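Local coordinates for protein beta-glucanase (PDB 4LE4) that probably hydrolyses beta-glucans, as a fungal glycoside hydrolase of family 131 with a beta-sandwich catalytic domain, crystallised here with cellotriose, at residues 145-149 and 150-154; 24-28 and 29-33; 156-159 and 160-163. All coordinates share one frame; numbering follows the deposited sequence.

Contact 1 of 3, residues 145-149 and 150-154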
ATOM      1  N   TRP A 145      -5.722  -8.087   6.879  1.00  7.69           N
ATOM      2  CA  TRP A 145      -5.805  -6.702   7.316  1.00  8.22           C
ATOM      3  C   TRP A 145      -5.612  -6.811   8.831  1.00  8.40           C
ATOM      4  O   TRP A 145      -6.343  -7.542   9.488  1.00  8.71           O
ATOM      5  CB  TRP A 145      -7.177  -6.106   7.022  1.00  8.93           C
ATOM      6  CG  TRP A 145      -7.317  -4.737   7.620  1.00 10.96           C
ATOM      7  CD1 TRP A 145      -6.551  -3.627   7.351  1.00 12.18           C
ATOM      8  CD2 TRP A 145      -8.285  -4.332   8.604  1.00 10.85           C
ATOM      9  NE1 TRP A 145      -6.995  -2.563   8.109  1.00 10.43           N
ATOM     10  CE2 TRP A 145      -8.052  -2.967   8.880  1.00 11.58           C
ATOM     11  CE3 TRP A 145      -9.319  -4.995   9.276  1.00 12.33           C
ATOM     12  CZ2 TRP A 145      -8.825  -2.240   9.809  1.00 10.53           C
ATOM     13  CZ3 TRP A 145     -10.093  -4.279  10.211  1.00 11.26           C
ATOM     14  CH2 TRP A 145      -9.836  -2.916  10.459  1.00  9.65           C
ATOM     15  N   CYS A 146      -4.646  -6.085   9.372  1.00  9.53           N
ATOM     16  CA  CYS A 146      -4.340  -6.115  10.796  1.00 10.25           C
ATOM     17  C   CYS A 146      -4.555  -4.743  11.437  1.00 10.51           C
ATOM     18  O   CYS A 146      -4.447  -3.691  10.765  1.00  7.96           O
ATOM     19  CB  CYS A 146      -2.877  -6.494  11.007  1.00 11.22           C
ATOM     20  SG  CYS A 146      -2.502  -8.107  10.310  1.00 16.82           S
ATOM     21  N   VAL A 147      -4.860  -4.784  12.735  1.00  9.81           N
ATOM     22  CA  VAL A 147      -5.037  -3.583  13.551  1.00  9.46           C
ATOM     23  C   VAL A 147      -4.253  -3.885  14.823  1.00 11.78           C
ATOM     24  O   VAL A 147      -4.526  -4.878  15.503  1.00 10.95           O
ATOM     25  CB  VAL A 147      -6.527  -3.312  13.914  1.00 11.34           C
ATOM     26  CG1 VAL A 147      -6.613  -2.081  14.813  1.00 11.85           C
ATOM     27  CG2 VAL A 147      -7.338  -3.114  12.644  1.00 13.53           C
ATOM     28  N   GLY A 148      -3.254  -3.063  15.108  1.00 11.19           N
ATOM     29  CA  GLY A 148      -2.431  -3.306  16.283  1.00 13.89           C
ATOM     30  C   GLY A 148      -1.734  -4.653  16.207  1.00 13.98           C
ATOM     31  O   GLY A 148      -1.446  -5.282  17.226  1.00 14.14           O
ATOM     32  N   GLY A 149      -1.484  -5.123  14.990  1.00 13.55           N
ATOM     33  CA  GLY A 149      -0.817  -6.407  14.825  1.00 13.70           C
ATOM     34  C   GLY A 149      -1.718  -7.641  14.801  1.00 12.80           C
ATOM     35  O   GLY A 149      -1.288  -8.727  14.390  1.00 14.10           O
ATOM     36  N   GLN A 150      -2.960  -7.488  15.223  1.00 11.60           N
ATOM     37  CA  GLN A 150      -3.916  -8.585  15.258  1.00 13.15           C
ATOM     38  C   GLN A 150      -4.726  -8.665  13.977  1.00 13.57           C
ATOM     39  O   GLN A 150      -5.248  -7.653  13.498  1.00 12.70           O
ATOM     40  CB  GLN A 150      -4.849  -8.407  16.446  1.00 16.90           C
ATOM     41  CG  GLN A 150      -4.128  -8.482  17.788  1.00 20.64           C
ATOM     42  CD  GLN A 150      -5.058  -8.156  18.957  1.00 22.39           C
ATOM     43  OE1 GLN A 150      -5.748  -7.155  18.934  1.00 23.82           O
ATOM     44  NE2 GLN A 150      -5.063  -9.003  19.978  1.00 23.64           N
ATOM     45  N   THR A 151      -4.793  -9.857  13.388  1.00 12.98           N
ATOM     46  CA  THR A 151      -5.564 -10.025  12.140  1.00 12.54           C
ATOM     47  C   THR A 151      -7.074  -9.882  12.383  1.00 14.37           C
ATOM     48  O   THR A 151      -7.668 -10.556  13.252  1.00 12.63           O
ATOM     49  CB  THR A 151      -5.288 -11.399  11.503  1.00 13.28           C
ATOM     50  OG1 THR A 151      -3.917 -11.449  11.100  1.00 15.61           O
ATOM     51  CG2 THR A 151      -6.208 -11.661  10.296  1.00 13.22           C
ATOM     52  N   GLN A 152      -7.708  -9.013  11.607  1.00 10.52           N
ATOM     53  CA  GLN A 152      -9.146  -8.785  11.745  1.00 12.42           C
ATOM     54  C   GLN A 152      -9.926  -9.291  10.541  1.00 12.04           C
ATOM     55  O   GLN A 152     -11.143  -9.442  10.604  1.00 13.65           O
ATOM     56  CB  GLN A 152      -9.430  -7.301  11.885  1.00 12.95           C
ATOM     57  CG  GLN A 152      -8.677  -6.620  12.990  1.00 15.23           C
ATOM     58  CD  GLN A 152      -9.155  -7.050  14.348  1.00 19.59           C
ATOM     59  OE1 GLN A 152     -10.355  -7.108  14.612  1.00 18.88           O
ATOM     60  NE2 GLN A 152      -8.209  -7.360  15.229  1.00 25.42           N
ATOM     61  N   TRP A 153      -9.223  -9.537   9.440  1.00 10.66           N
ATOM     62  CA  TRP A 153      -9.880  -9.992   8.215  1.00 10.43           C
ATOM     63  C   TRP A 153      -8.785 -10.628   7.353  1.00  9.94           C
ATOM     64  O   TRP A 153      -7.634 -10.243   7.454  1.00  8.03           O
ATOM     65  CB  TRP A 153     -10.458  -8.755   7.499  1.00 11.84           C
ATOM     66  CG  TRP A 153     -10.993  -9.020   6.128  1.00 14.68           C
ATOM     67  CD1 TRP A 153     -12.280  -9.322   5.783  1.00 16.92           C
ATOM     68  CD2 TRP A 153     -10.241  -8.995   4.913  1.00 14.29           C
ATOM     69  NE1 TRP A 153     -12.373  -9.475   4.414  1.00 17.20           N
ATOM     70  CE2 TRP A 153     -11.134  -9.277   3.861  1.00 16.94           C
ATOM     71  CE3 TRP A 153      -8.895  -8.751   4.615  1.00 15.16           C
ATOM     72  CZ2 TRP A 153     -10.724  -9.322   2.514  1.00 18.07           C
ATOM     73  CZ3 TRP A 153      -8.481  -8.795   3.265  1.00 17.08           C
ATOM     74  CH2 TRP A 153      -9.404  -9.077   2.239  1.00 17.20           C
ATOM     75  N   SER A 154      -9.128 -11.619   6.538  1.00 10.38           N
ATOM     76  CA  SER A 154      -8.117 -12.195   5.649  1.00 10.71           C
ATOM     77  C   SER A 154      -8.800 -12.868   4.444  1.00 11.27           C
ATOM     78  O   SER A 154     -10.008 -13.123   4.454  1.00 12.29           O
ATOM     79  CB  SER A 154      -7.220 -13.199   6.407  1.00 10.39           C
ATOM     80  OG  SER A 154      -7.974 -14.281   6.929  1.00 11.09           O
TER
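Trp145 and Gln152 meet across a beta hairpin with a two-residue loop, a type I' turn from Val147 to Gln150, kinked by a classic beta bulge in which Gln152 and Trp153 both face Trp145. Gln152 carries the side-chain contact. Its CB rests against the benzo part of the indole, 3.5 Å from Trp145 CE3 and equally near CZ3. Gln152 CG, held beside the backbone N (chi1 -54°), lies 3.8 Å from Val147 CG2, the two side chains crossing at about a right angle. The chain then bends at chi2 (-70°), so the amide folds back over its own strand, and Gln152 NE2 reaches Gln150 O in a weak hydrogen bond of 3.4 Å. The indole and amide planes stand 90° apart. Val147 CG2 also lies over one face of the Trp145 ring, toward its rim; Phe178 of strand 175-182 stacks on this ring. On the other face of the hairpin Cys146 SG lies near Thr151 OG1, whose hydroxyl is bonded to Arg144. The bulge takes both polar atoms of one residue: Trp145 N donates to Trp153 O at 2.9 Å, while Trp145 O receives Gln152 N at 2.9 Å in an almost straight bond.

Contact 2 of 3, residues 24-28 and 29-33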
ATOM      1  N   GLY A  24      15.872  18.504   0.756  1.00 30.22           N
ATOM      2  CA  GLY A  24      15.995  19.940   0.566  1.00 31.68           C
ATOM      3  C   GLY A  24      15.035  20.544  -0.441  1.00 32.34           C
ATOM      4  O   GLY A  24      14.935  21.767  -0.545  1.00 33.19           O
ATOM      5  N   ASN A  25      14.325  19.698  -1.182  1.00 31.04           N
ATOM      6  CA  ASN A  25      13.369  20.166  -2.177  1.00 30.69           C
ATOM      7  C   ASN A  25      12.270  19.104  -2.240  1.00 28.39           C
ATOM      8  O   ASN A  25      12.248  18.250  -3.127  1.00 27.30           O
ATOM      9  CB  ASN A  25      14.049  20.302  -3.535  1.00 31.96           C
ATOM     10  CG  ASN A  25      13.263  21.166  -4.498  1.00 32.59           C
ATOM     11  OD1 ASN A  25      13.447  21.091  -5.712  1.00 33.76           O
ATOM     12  ND2 ASN A  25      12.382  21.998  -3.958  1.00 34.00           N
ATOM     13  N   GLN A  26      11.376  19.165  -1.269  1.00 25.46           N
ATOM     14  CA  GLN A  26      10.287  18.199  -1.147  1.00 25.12           C
ATOM     15  C   GLN A  26       9.126  18.429  -2.109  1.00 23.27           C
ATOM     16  O   GLN A  26       8.013  18.714  -1.700  1.00 23.98           O
ATOM     17  CB  GLN A  26       9.819  18.196   0.314  1.00 25.59           C
ATOM     18  CG  GLN A  26      10.913  17.710   1.258  1.00 27.11           C
ATOM     19  CD  GLN A  26      10.542  17.815   2.726  1.00 28.77           C
ATOM     20  OE1 GLN A  26       9.368  17.781   3.082  1.00 29.73           O
ATOM     21  NE2 GLN A  26      11.556  17.922   3.590  1.00 29.54           N
ATOM     22  N   VAL A  27       9.397  18.274  -3.398  1.00 22.56           N
ATOM     23  CA  VAL A  27       8.382  18.488  -4.417  1.00 23.48           C
ATOM     24  C   VAL A  27       7.704  17.201  -4.877  1.00 21.65           C
ATOM     25  O   VAL A  27       8.226  16.102  -4.701  1.00 22.67           O
ATOM     26  CB  VAL A  27       8.982  19.140  -5.683  1.00 23.48           C
ATOM     27  CG1 VAL A  27       9.539  20.534  -5.363  1.00 25.61           C
ATOM     28  CG2 VAL A  27      10.057  18.233  -6.252  1.00 25.63           C
ATOM     29  N   GLY A  28       6.549  17.360  -5.503  1.00 21.05           N
ATOM     30  CA  GLY A  28       5.826  16.213  -6.016  1.00 19.37           C
ATOM     31  C   GLY A  28       4.939  15.579  -4.960  1.00 16.16           C
ATOM     32  O   GLY A  28       4.891  16.047  -3.828  1.00 16.79           O
ATOM     33  N   PRO A  29       4.245  14.493  -5.300  1.00 15.83           N
ATOM     34  CA  PRO A  29       3.340  13.801  -4.372  1.00 15.21           C
ATOM     35  C   PRO A  29       3.916  12.762  -3.421  1.00 14.45           C
ATOM     36  O   PRO A  29       3.211  12.318  -2.493  1.00 11.60           O
ATOM     37  CB  PRO A  29       2.347  13.158  -5.312  1.00 15.20           C
ATOM     38  CG  PRO A  29       3.263  12.694  -6.432  1.00 16.18           C
ATOM     39  CD  PRO A  29       4.155  13.918  -6.654  1.00 16.48           C
ATOM     40  N   TYR A  30       5.165  12.357  -3.649  1.00 11.66           N
ATOM     41  CA  TYR A  30       5.771  11.304  -2.836  1.00 10.97           C
ATOM     42  C   TYR A  30       7.186  11.537  -2.373  1.00 10.84           C
ATOM     43  O   TYR A  30       8.039  11.966  -3.149  1.00 12.29           O
ATOM     44  CB  TYR A  30       5.815   9.985  -3.624  1.00 11.39           C
ATOM     45  CG  TYR A  30       4.512   9.212  -3.758  1.00 11.00           C
ATOM     46  CD1 TYR A  30       3.952   8.545  -2.663  1.00  8.84           C
ATOM     47  CD2 TYR A  30       3.876   9.101  -4.994  1.00  9.24           C
ATOM     48  CE1 TYR A  30       2.792   7.774  -2.810  1.00  8.68           C
ATOM     49  CE2 TYR A  30       2.710   8.345  -5.156  1.00  9.40           C
ATOM     50  CZ  TYR A  30       2.179   7.678  -4.055  1.00  9.58           C
ATOM     51  OH  TYR A  30       1.071   6.893  -4.213  1.00  7.40           O
ATOM     52  N   GLN A  31       7.456  11.199  -1.115  1.00  8.70           N
ATOM     53  CA  GLN A  31       8.809  11.268  -0.616  1.00  9.81           C
ATOM     54  C   GLN A  31       9.429   9.921  -1.053  1.00 11.77           C
ATOM     55  O   GLN A  31       8.845   8.833  -0.828  1.00 11.78           O
ATOM     56  CB  GLN A  31       8.839  11.353   0.912  1.00 10.59           C
ATOM     57  CG  GLN A  31       7.911  12.387   1.499  1.00 12.89           C
ATOM     58  CD  GLN A  31       8.193  12.616   2.972  1.00 14.64           C
ATOM     59  OE1 GLN A  31       8.559  11.687   3.695  1.00 13.66           O
ATOM     60  NE2 GLN A  31       8.008  13.864   3.431  1.00 15.73           N
ATOM     61  N   TYR A  32      10.608   9.983  -1.646  1.00  9.97           N
ATOM     62  CA  TYR A  32      11.278   8.780  -2.102  1.00 11.36           C
ATOM     63  C   TYR A  32      12.661   8.677  -1.461  1.00 12.35           C
ATOM     64  O   TYR A  32      13.606   9.368  -1.864  1.00 12.45           O
ATOM     65  CB  TYR A  32      11.360   8.809  -3.634  1.00 13.07           C
ATOM     66  CG  TYR A  32      12.020   7.570  -4.197  1.00 13.08           C
ATOM     67  CD1 TYR A  32      11.479   6.313  -3.960  1.00 13.92           C
ATOM     68  CD2 TYR A  32      13.212   7.660  -4.899  1.00 13.57           C
ATOM     69  CE1 TYR A  32      12.130   5.143  -4.410  1.00 14.92           C
ATOM     70  CE2 TYR A  32      13.867   6.498  -5.361  1.00 12.99           C
ATOM     71  CZ  TYR A  32      13.318   5.258  -5.104  1.00 13.58           C
ATOM     72  OH  TYR A  32      13.963   4.114  -5.515  1.00 13.52           O
ATOM     73  N   TYR A  33      12.765   7.864  -0.400  1.00 11.31           N
ATOM     74  CA  TYR A  33      14.049   7.678   0.260  1.00 11.48           C
ATOM     75  C   TYR A  33      14.220   6.309   0.904  1.00 12.35           C
ATOM     76  O   TYR A  33      15.353   5.899   1.127  1.00 12.87           O
ATOM     77  CB  TYR A  33      14.331   8.787   1.285  1.00 12.81           C
ATOM     78  CG  TYR A  33      13.397   8.801   2.481  1.00 11.16           C
ATOM     79  CD1 TYR A  33      12.199   9.508   2.439  1.00 14.11           C
ATOM     80  CD2 TYR A  33      13.737   8.149   3.664  1.00 11.78           C
ATOM     81  CE1 TYR A  33      11.363   9.588   3.535  1.00 13.42           C
ATOM     82  CE2 TYR A  33      12.909   8.209   4.775  1.00 12.28           C
ATOM     83  CZ  TYR A  33      11.718   8.932   4.708  1.00 14.23           C
ATOM     84  OH  TYR A  33      10.860   8.973   5.788  1.00 14.74           O
TER
HETATM   85  O   HOH W   1       7.579  13.422  -5.261  1.00 14.34           O
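Gln26 and Gln31 bring their amides together where the loop before strand 30-34 doubles back into that strand. Both side chains leave with CG beside the backbone N and run extended beyond it; both rise on the same side of the bend, one beside the other. They cross at a slant, amide planes 79° apart, and Gln26 OE1 comes no nearer to Gln31 NE2 than 4.2 Å: adjacency rather than a bond. Each amide nitrogen has a hydrogen-bond partner outside the pair: Gln26 NE2 gives to Trp23 O, Gln31 NE2 to Gln85 OE1. Gln31 OE1 lies in the plane of the Tyr33 ring, at its edge, 3.5 Å from Tyr33 CE1.

Tyr30 is turned the other way. Its CB points away from the loop, and its hydroxyl is bonded to Gly7 O while Trp5 meets the ring edge-to-face. The backbone of the loop is shaped by an inverse gamma turn centred on Gln26, marked by a weak bond from Val27 N to Asn25 O of 2.9 Å, and by Gly28, whose positive phi (86°) and extended psi would jam a side chain against the carbonyl O of Val27; the bend passes through a residue that has none.

What spans the bend is a water. It donates to Val27 O at 2.8 Å and to Tyr30 O at 2.6 Å, and so spends both protons on joining loop to strand. The chemistry implies a bend held by solvent and by bonds to neighbouring parts of the fold, with the two glutamines lying side by side without pairing.

Contact 3 of 3, residues 156-159 and 160-163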
ATOM      1  N   GLU A 156      -7.801 -15.542   0.748  1.00 13.93           N
ATOM      2  CA  GLU A 156      -6.762 -16.227  -0.027  1.00 15.49           C
ATOM      3  C   GLU A 156      -6.226 -15.202  -1.038  1.00 14.86           C
ATOM      4  O   GLU A 156      -7.011 -14.605  -1.771  1.00 16.66           O
ATOM      5  CB  GLU A 156      -7.366 -17.394  -0.795  1.00 20.11           C
ATOM      6  CG  GLU A 156      -6.381 -18.067  -1.768  1.00 25.47           C
ATOM      7  CD  GLU A 156      -5.187 -18.674  -1.058  1.00 29.08           C
ATOM      8  OE1 GLU A 156      -5.333 -19.031   0.133  1.00 33.26           O
ATOM      9  OE2 GLU A 156      -4.105 -18.819  -1.685  1.00 32.18           O
ATOM     10  N   TRP A 157      -4.917 -14.996  -1.088  1.00 12.37           N
ATOM     11  CA  TRP A 157      -4.375 -14.022  -2.034  1.00 12.77           C
ATOM     12  C   TRP A 157      -4.046 -14.695  -3.378  1.00 13.03           C
ATOM     13  O   TRP A 157      -2.981 -15.271  -3.555  1.00 13.63           O
ATOM     14  CB  TRP A 157      -3.134 -13.370  -1.448  1.00 11.44           C
ATOM     15  CG  TRP A 157      -2.682 -12.124  -2.210  1.00 10.93           C
ATOM     16  CD1 TRP A 157      -3.329 -11.525  -3.273  1.00  8.58           C
ATOM     17  CD2 TRP A 157      -1.531 -11.329  -1.937  1.00 10.67           C
ATOM     18  NE1 TRP A 157      -2.644 -10.414  -3.663  1.00  8.86           N
ATOM     19  CE2 TRP A 157      -1.534 -10.264  -2.867  1.00  9.55           C
ATOM     20  CE3 TRP A 157      -0.483 -11.405  -0.995  1.00  8.75           C
ATOM     21  CZ2 TRP A 157      -0.537  -9.288  -2.885  1.00  9.93           C
ATOM     22  CZ3 TRP A 157       0.501 -10.444  -1.006  1.00 11.06           C
ATOM     23  CH2 TRP A 157       0.471  -9.381  -1.958  1.00 10.14           C
ATOM     24  N   ALA A 158      -4.981 -14.617  -4.309  1.00 14.16           N
ATOM     25  CA  ALA A 158      -4.811 -15.235  -5.623  1.00 14.75           C
ATOM     26  C   ALA A 158      -4.087 -14.322  -6.629  1.00 14.43           C
ATOM     27  O   ALA A 158      -4.146 -13.096  -6.546  1.00 11.44           O
ATOM     28  CB  ALA A 158      -6.188 -15.623  -6.180  1.00 13.84           C
ATOM     29  N   ALA A 159      -3.407 -14.942  -7.582  1.00 14.14           N
ATOM     30  CA  ALA A 159      -2.705 -14.203  -8.620  1.00 13.00           C
ATOM     31  C   ALA A 159      -3.670 -13.437  -9.520  1.00 12.53           C
ATOM     32  O   ALA A 159      -4.783 -13.903  -9.777  1.00 12.53           O
ATOM     33  CB  ALA A 159      -1.882 -15.168  -9.469  1.00 15.07           C
ATOM     34  N   ASP A 160      -3.219 -12.276  -9.995  1.00 12.24           N
ATOM     35  CA  ASP A 160      -3.960 -11.418 -10.924  1.00 13.93           C
ATOM     36  C   ASP A 160      -5.250 -10.814 -10.408  1.00 14.69           C
ATOM     37  O   ASP A 160      -6.027 -10.241 -11.192  1.00 15.84           O
ATOM     38  CB  ASP A 160      -4.264 -12.189 -12.220  1.00 15.68           C
ATOM     39  CG  ASP A 160      -3.048 -12.918 -12.754  1.00 18.00           C
ATOM     40  OD1 ASP A 160      -1.982 -12.295 -12.801  1.00 22.51           O
ATOM     41  OD2 ASP A 160      -3.139 -14.110 -13.124  1.00 23.13           O
ATOM     42  N   VAL A 161      -5.518 -10.966  -9.115  1.00 10.69           N
ATOM     43  CA  VAL A 161      -6.729 -10.389  -8.541  1.00  9.38           C
ATOM     44  C   VAL A 161      -6.407  -9.042  -7.954  1.00  9.47           C
ATOM     45  O   VAL A 161      -5.466  -8.923  -7.188  1.00 10.80           O
ATOM     46  CB  VAL A 161      -7.310 -11.292  -7.394  1.00  9.35           C
ATOM     47  CG1 VAL A 161      -8.469 -10.568  -6.677  1.00 11.81           C
ATOM     48  CG2 VAL A 161      -7.801 -12.613  -7.984  1.00 12.59           C
ATOM     49  N   TRP A 162      -7.182  -8.024  -8.312  1.00  9.72           N
ATOM     50  CA  TRP A 162      -6.959  -6.706  -7.750  1.00  8.92           C
ATOM     51  C   TRP A 162      -7.770  -6.535  -6.481  1.00  7.77           C
ATOM     52  O   TRP A 162      -8.957  -6.786  -6.481  1.00  9.76           O
ATOM     53  CB  TRP A 162      -7.370  -5.624  -8.755  1.00  9.38           C
ATOM     54  CG  TRP A 162      -6.294  -5.355  -9.731  1.00  9.96           C
ATOM     55  CD1 TRP A 162      -6.160  -5.900 -11.001  1.00  9.05           C
ATOM     56  CD2 TRP A 162      -5.130  -4.563  -9.506  1.00  8.63           C
ATOM     57  NE1 TRP A 162      -4.978  -5.485 -11.557  1.00  8.44           N
ATOM     58  CE2 TRP A 162      -4.324  -4.662 -10.672  1.00  7.95           C
ATOM     59  CE3 TRP A 162      -4.677  -3.774  -8.424  1.00  8.75           C
ATOM     60  CZ2 TRP A 162      -3.103  -4.003 -10.797  1.00  6.84           C
ATOM     61  CZ3 TRP A 162      -3.438  -3.111  -8.543  1.00  7.49           C
ATOM     62  CH2 TRP A 162      -2.668  -3.233  -9.733  1.00  9.16           C
ATOM     63  N   HIS A 163      -7.097  -6.162  -5.392  1.00  9.55           N
ATOM     64  CA  HIS A 163      -7.748  -5.915  -4.119  1.00 10.67           C
ATOM     65  C   HIS A 163      -7.778  -4.432  -3.890  1.00  6.71           C
ATOM     66  O   HIS A 163      -6.732  -3.793  -3.770  1.00  9.57           O
ATOM     67  CB  HIS A 163      -6.965  -6.575  -2.975  1.00  9.91           C
ATOM     68  CG  HIS A 163      -7.112  -8.060  -2.952  1.00 10.95           C
ATOM     69  ND1 HIS A 163      -8.088  -8.696  -2.217  1.00 10.56           N
ATOM     70  CD2 HIS A 163      -6.445  -9.031  -3.620  1.00 10.45           C
ATOM     71  CE1 HIS A 163      -8.019 -10.000  -2.434  1.00 13.50           C
ATOM     72  NE2 HIS A 163      -7.030 -10.230  -3.284  1.00 10.23           N
TER
HETATM   73  O   HOH W   2      -7.355 -12.918  -3.869  1.00 15.44           O
HETATM   74  O   HOH W   3      -3.469 -10.404  -6.495  1.00 11.38           O
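Trp157 sets CG trans to its backbone N (chi1 -167°), while the imidazole of His163 sits beside its own N (chi1 -73°); together these torsions carry the indole's pyrrole end to the imidazole across the bend. Trp157 CD1 lies 3.9 Å from His163 NE2, and His163 CD2 is about as near to both CD1 and NE1. The rings meet obliquely, planes 84° apart. Arg103 adds a cation-pi contact to the indole and also binds Trp157 O through NH2.

Two waters bridge the two arms of the bend. The first lies in the plane of the His163 ring at its edge, 2.8 Å from His163 NE2; it donates to Glu156 O and accepts from Ala158 N, so that one water ties the imidazole to the backbone on either side of Trp157. The second accepts a weak bond from Trp157 NE1 and lies 2.8 Å from Ala158 O and 2.6 Å from Val161 O. It is within donating distance of both carbonyls, but other acceptors compete for its two protons, and either bond may be only part-time.

Ala158 CB touches Val161 CG2 at 3.9 Å, a small apolar closure between the two ends of the turn. Asp160 takes the third position with positive phi, and its backbone is bonded to that of Arg103. The bend is a type II beta turn from Ala158 to Val161; Ala158 O lies 3.6 Å from Val161 N, and the second water links Ala158 O with Val161 O. It lies in the connection that takes the chain from strand 150-156 in one sheet to strand 163-170 in the other, the kind of sheet-to-sheet crossing expected of the concanavalin-like beta-sandwich.

The contacts follow one another along the chain, contact 2 first, then contact 1 and contact 3. Contacts 1 and 3 adjoin in sequence with centres 18 Å apart: strand 150-156 leads from the hairpin of contact 1 into the bend of contact 3, which hands the chain to the other sheet. His180 of strand 175-182 relates them further, since its ring meets both Trp153 and His163. Contact 2 shares a sheet with contact 1 but lies across the chain's centre from both others, its centre 30 Å from that of contact 1 and 31 Å from that of contact 3; its nearest atoms are about 17 Å and 12 Å away, respectively.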